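Local atomic coordinates of fimbrin (Schizosaccharomyces pombe, PDB entry 1RT8), a protein that binds and cross-links actin filaments through two actin-binding regions built of calponin-homology domains, serving cell polarity and cytokinesis. Residues W416-I430 / G441-S453. Sequence-based numbering, arbitrary orientation.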
loop_
_atom_site.group_PDB
_atom_site.type_symbol
_atom_site.label_atom_id
_atom_site.label_comp_id
_atom_site.label_asym_id
_atom_site.label_seq_id
_atom_site.Cartn_x
_atom_site.Cartn_y
_atom_site.Cartn_z
ATOM N N TRP A 416 12.703 26.672 7.266
ATOM C CA TRP A 416 11.517 26.387 8.071
ATOM C C TRP A 416 11.813 25.184 8.954
ATOM O O TRP A 416 11.511 25.184 10.147
ATOM C CB TRP A 416 10.317 26.042 7.196
ATOM C CG TRP A 416 9.088 25.696 7.990
ATOM C CD1 TRP A 416 8.163 26.568 8.490
ATOM C CD2 TRP A 416 8.651 24.384 8.379
ATOM N NE1 TRP A 416 7.177 25.884 9.156
ATOM C CE2 TRP A 416 7.449 24.543 9.102
ATOM C CE3 TRP A 416 9.156 23.093 8.182
ATOM C CZ2 TRP A 416 6.741 23.456 9.628
ATOM C CZ3 TRP A 416 8.447 22.009 8.704
ATOM C CH2 TRP A 416 7.253 22.200 9.417
ATOM N N ALA A 417 12.398 24.154 8.354
ATOM C CA ALA A 417 12.722 22.935 9.085
ATOM C C ALA A 417 13.711 23.204 10.218
ATOM O O ALA A 417 13.569 22.653 11.314
ATOM C CB ALA A 417 13.282 21.882 8.126
ATOM N N ASN A 418 14.710 24.043 9.960
ATOM C CA ASN A 418 15.699 24.370 10.985
ATOM C C ASN A 418 15.068 25.158 12.147
ATOM O O ASN A 418 15.393 24.910 13.308
ATOM C CB ASN A 418 16.868 25.165 10.390
ATOM C CG ASN A 418 17.926 24.271 9.767
ATOM O OD1 ASN A 418 18.230 23.195 10.286
ATOM N ND2 ASN A 418 18.509 24.719 8.656
ATOM N N SER A 419 14.178 26.095 11.829
ATOM C CA SER A 419 13.489 26.906 12.838
ATOM C C SER A 419 12.705 26.013 13.786
ATOM O O SER A 419 12.720 26.212 14.997
ATOM C CB SER A 419 12.513 27.881 12.179
ATOM O OG SER A 419 13.200 28.772 11.326
ATOM N N MET A 420 12.010 25.035 13.213
ATOM C CA MET A 420 11.215 24.084 13.979
ATOM C C MET A 420 12.123 23.220 14.874
ATOM O O MET A 420 11.845 23.030 16.056
ATOM C CB MET A 420 10.425 23.201 13.004
ATOM C CG MET A 420 8.991 22.928 13.413
ATOM S SD MET A 420 8.067 24.421 13.820
ATOM C CE MET A 420 6.660 24.313 12.731
ATOM N N ALA A 421 13.218 22.722 14.306
ATOM C CA ALA A 421 14.164 21.872 15.029
ATOM C C ALA A 421 14.899 22.593 16.161
ATOM O O ALA A 421 15.294 21.969 17.150
ATOM C CB ALA A 421 15.177 21.286 14.058
ATOM N N ALA A 422 15.092 23.900 16.012
ATOM C CA ALA A 422 15.793 24.690 17.022
ATOM C C ALA A 422 14.957 24.956 18.268
ATOM O O ALA A 422 15.432 25.597 19.204
ATOM C CB ALA A 422 16.246 26.016 16.424
ATOM N N LYS A 423 13.720 24.475 18.283
ATOM C CA LYS A 423 12.838 24.683 19.425
ATOM C C LYS A 423 12.986 23.563 20.459
ATOM O O LYS A 423 12.016 22.875 20.785
ATOM C CB LYS A 423 11.376 24.779 18.959
ATOM C CG LYS A 423 11.145 25.850 17.900
ATOM C CD LYS A 423 9.667 26.074 17.602
ATOM C CE LYS A 423 9.510 27.115 16.489
ATOM N NZ LYS A 423 8.100 27.555 16.248
ATOM N N GLY A 424 14.203 23.392 20.971
ATOM C CA GLY A 424 14.461 22.368 21.972
ATOM C C GLY A 424 14.953 21.054 21.395
ATOM O O GLY A 424 14.883 20.017 22.049
ATOM N N GLY A 425 15.465 21.093 20.170
ATOM C CA GLY A 425 15.940 19.877 19.531
ATOM C C GLY A 425 17.203 19.291 20.133
ATOM O O GLY A 425 17.938 19.978 20.840
ATOM N N LYS A 426 17.461 18.018 19.848
ATOM C CA LYS A 426 18.645 17.352 20.371
ATOM C C LYS A 426 19.715 17.148 19.307
ATOM O O LYS A 426 20.884 16.949 19.626
ATOM C CB LYS A 426 18.260 16.006 20.999
ATOM C CG LYS A 426 17.393 16.144 22.253
ATOM C CD LYS A 426 18.151 16.841 23.376
ATOM C CE LYS A 426 17.216 17.314 24.483
ATOM N NZ LYS A 426 16.455 16.203 25.114
ATOM N N GLY A 427 19.318 17.205 18.041
ATOM C CA GLY A 427 20.275 17.018 16.963
ATOM C C GLY A 427 20.928 18.313 16.512
ATOM O O GLY A 427 21.054 19.266 17.285
ATOM N N SER A 428 21.341 18.348 15.251
ATOM C CA SER A 428 21.986 19.528 14.692
ATOM C C SER A 428 21.159 20.173 13.588
ATOM O O SER A 428 20.295 19.538 12.988
ATOM C CB SER A 428 23.364 19.163 14.125
ATOM O OG SER A 428 24.330 19.011 15.152
ATOM N N GLN A 429 21.432 21.448 13.337
ATOM C CA GLN A 429 20.765 22.193 12.282
ATOM C C GLN A 429 21.340 21.635 10.993
ATOM O O GLN A 429 22.458 21.109 10.989
ATOM C CB GLN A 429 21.111 23.674 12.404
ATOM C CG GLN A 429 20.512 24.337 13.626
ATOM C CD GLN A 429 19.093 24.790 13.378
ATOM O OE1 GLN A 429 18.856 25.716 12.600
ATOM N NE2 GLN A 429 18.137 24.140 14.029
ATOM N N ILE A 430 20.598 21.739 9.900
ATOM C CA ILE A 430 21.092 21.214 8.639
ATOM C C ILE A 430 21.460 22.302 7.641
ATOM O O ILE A 430 20.960 23.427 7.701
ATOM C CB ILE A 430 20.071 20.258 7.977
ATOM C CG1 ILE A 430 18.789 21.012 7.615
ATOM C CG2 ILE A 430 19.758 19.102 8.921
ATOM C CD1 ILE A 430 17.832 20.180 6.773
ATOM N N GLY A 441 18.584 10.533 11.708
ATOM C CA GLY A 441 17.152 10.575 11.929
ATOM C C GLY A 441 16.743 11.452 13.094
ATOM O O GLY A 441 15.559 11.553 13.402
ATOM N N VAL A 442 17.715 12.090 13.738
ATOM C CA VAL A 442 17.444 12.954 14.884
ATOM C C VAL A 442 16.834 14.285 14.444
ATOM O O VAL A 442 15.877 14.769 15.051
ATOM C CB VAL A 442 18.731 13.232 15.679
ATOM C CG1 VAL A 442 18.433 14.140 16.864
ATOM C CG2 VAL A 442 19.326 11.923 16.157
ATOM N N PHE A 443 17.396 14.875 13.393
ATOM C CA PHE A 443 16.889 16.136 12.870
ATOM C C PHE A 443 15.380 16.088 12.607
ATOM O O PHE A 443 14.653 16.995 13.017
ATOM C CB PHE A 443 17.605 16.509 11.571
ATOM C CG PHE A 443 17.122 17.791 10.974
ATOM C CD1 PHE A 443 17.385 19.005 11.600
ATOM C CD2 PHE A 443 16.364 17.786 9.806
ATOM C CE1 PHE A 443 16.898 20.201 11.069
ATOM C CE2 PHE A 443 15.877 18.968 9.272
ATOM C CZ PHE A 443 16.142 20.183 9.903
ATOM N N VAL A 444 14.901 15.043 11.925
ATOM C CA VAL A 444 13.470 14.956 11.638
ATOM C C VAL A 444 12.629 14.857 12.909
ATOM O O VAL A 444 11.526 15.395 12.970
ATOM C CB VAL A 444 13.124 13.791 10.662
ATOM C CG1 VAL A 444 13.766 14.071 9.296
ATOM C CG2 VAL A 444 13.588 12.437 11.226
ATOM N N LEU A 445 13.150 14.186 13.932
ATOM C CA LEU A 445 12.430 14.091 15.195
ATOM C C LEU A 445 12.412 15.485 15.867
ATOM O O LEU A 445 11.420 15.861 16.498
ATOM C CB LEU A 445 13.081 13.036 16.099
ATOM C CG LEU A 445 12.876 11.591 15.625
ATOM C CD1 LEU A 445 13.767 10.644 16.400
ATOM C CD2 LEU A 445 11.411 11.199 15.796
ATOM N N ASP A 446 13.490 16.256 15.710
ATOM C CA ASP A 446 13.542 17.614 16.272
ATOM C C ASP A 446 12.535 18.532 15.572
ATOM O O ASP A 446 11.921 19.398 16.205
ATOM C CB ASP A 446 14.935 18.236 16.119
ATOM C CG ASP A 446 15.935 17.686 17.108
ATOM O OD1 ASP A 446 15.516 17.058 18.098
ATOM O OD2 ASP A 446 17.143 17.895 16.893
ATOM N N VAL A 447 12.386 18.360 14.259
ATOM C CA VAL A 447 11.434 19.171 13.505
ATOM C C VAL A 447 10.039 18.899 14.071
ATOM O O VAL A 447 9.274 19.822 14.347
ATOM C CB VAL A 447 11.433 18.799 12.014
ATOM C CG1 VAL A 447 10.349 19.576 11.287
ATOM C CG2 VAL A 447 12.794 19.101 11.399
ATOM N N LEU A 448 9.724 17.619 14.246
ATOM C CA LEU A 448 8.428 17.208 14.770
ATOM C C LEU A 448 8.231 17.727 16.187
ATOM O O LEU A 448 7.110 18.062 16.596
ATOM C CB LEU A 448 8.319 15.679 14.735
ATOM C CG LEU A 448 8.184 15.064 13.333
ATOM C CD1 LEU A 448 8.588 13.599 13.318
ATOM C CD2 LEU A 448 6.752 15.214 12.881
ATOM N N HIS A 449 9.326 17.787 16.933
ATOM C CA HIS A 449 9.295 18.268 18.303
ATOM C C HIS A 449 8.963 19.752 18.286
ATOM O O HIS A 449 8.322 20.272 19.203
ATOM C CB HIS A 449 10.647 18.032 18.987
ATOM C CG HIS A 449 10.711 18.575 20.382
ATOM N ND1 HIS A 449 11.236 19.817 20.672
ATOM C CD2 HIS A 449 10.247 18.079 21.554
ATOM C CE1 HIS A 449 11.089 20.063 21.962
ATOM N NE2 HIS A 449 10.492 19.026 22.519
ATOM N N GLY A 450 9.403 20.441 17.238
ATOM C CA GLY A 450 9.098 21.855 17.139
ATOM C C GLY A 450 7.633 22.091 16.802
ATOM O O GLY A 450 7.047 23.096 17.212
ATOM N N ILE A 451 7.035 21.170 16.054
ATOM C CA ILE A 451 5.635 21.290 15.648
ATOM C C ILE A 451 4.701 20.973 16.805
ATOM O O ILE A 451 3.713 21.671 17.031
ATOM C CB ILE A 451 5.326 20.346 14.473
ATOM C CG1 ILE A 451 6.160 20.754 13.257
ATOM C CG2 ILE A 451 3.844 20.399 14.103
ATOM C CD1 ILE A 451 5.970 19.835 12.071
ATOM N N LYS A 452 5.028 19.910 17.532
ATOM C CA LYS A 452 4.244 19.470 18.676
ATOM C C LYS A 452 5.221 18.793 19.640
ATOM O O LYS A 452 5.524 17.607 19.501
ATOM C CB LYS A 452 3.174 18.478 18.217
ATOM C CG LYS A 452 2.276 17.968 19.330
ATOM C CD LYS A 452 1.340 19.050 19.852
ATOM C CE LYS A 452 0.425 18.480 20.935
ATOM N NZ LYS A 452 -0.585 19.448 21.430
ATOM N N SER A 453 5.710 19.548 20.618
ATOM C CA SER A 453 6.684 19.014 21.564
ATOM C C SER A 453 6.203 17.778 22.309
ATOM O O SER A 453 6.981 16.864 22.540
ATOM C CB SER A 453 7.095 20.091 22.570
ATOM O OG SER A 453 5.967 20.541 23.298
HETATM O O HOH W 1 12.850 20.801 18.548
#
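Asp446, buried on helix 442-451, reaches from CB to its carboxylate into the turn that follows helix 410-421. Its CB rests on Ala421 CB at 3.7 Å. Beyond it, CG lies against the backbone of Gly425 and Lys426, carried there by a chi1 of -76° that sets it beside its own backbone N. OD1 accepts Lys426 N at 2.8 Å from above the carboxylate plane and also bonds to the hydroxyl of Tyr458. OD2 takes Gly427 N at 2.6 Å on its syn lone pair. Successive peptide N-H groups thus grip both oxygens, fixing the carboxylate's rotation and probably favouring its charged form.

One turn earlier, Phe443 is held between aliphatic groups. Ile430 CG2 stands 3.5 Å from the ring centroid, almost on the ring normal, a CH-pi contact; Val447 CG2 lies over the opposite face, toward the rim, and Ala417 CB meets the edge. Asn418 ties Ile430 down: OD1 accepts Ile430 N while ND2 gives to Ile430 O, so the loop is clipped back onto the helix it left.

Val447 is a knob among Trp416, Ala417, Met420 and Ala421. Near this crossing Gly450, without a side chain, lets Met420 O come 3.2 Å from its CA in a CA-H...O contact. A water links Ala421 O, Asp446 O and His449 ND1.

Helices 416-421 and 442-451 cross at 74°, their axes 7.3 Å apart, within the fourth calponin-homology domain of the second actin-binding region. Helix 500-511 packs on Trp416 and Val447, and helix 467-483 receives Val444, Leu445 and Leu448 of helix 442-451.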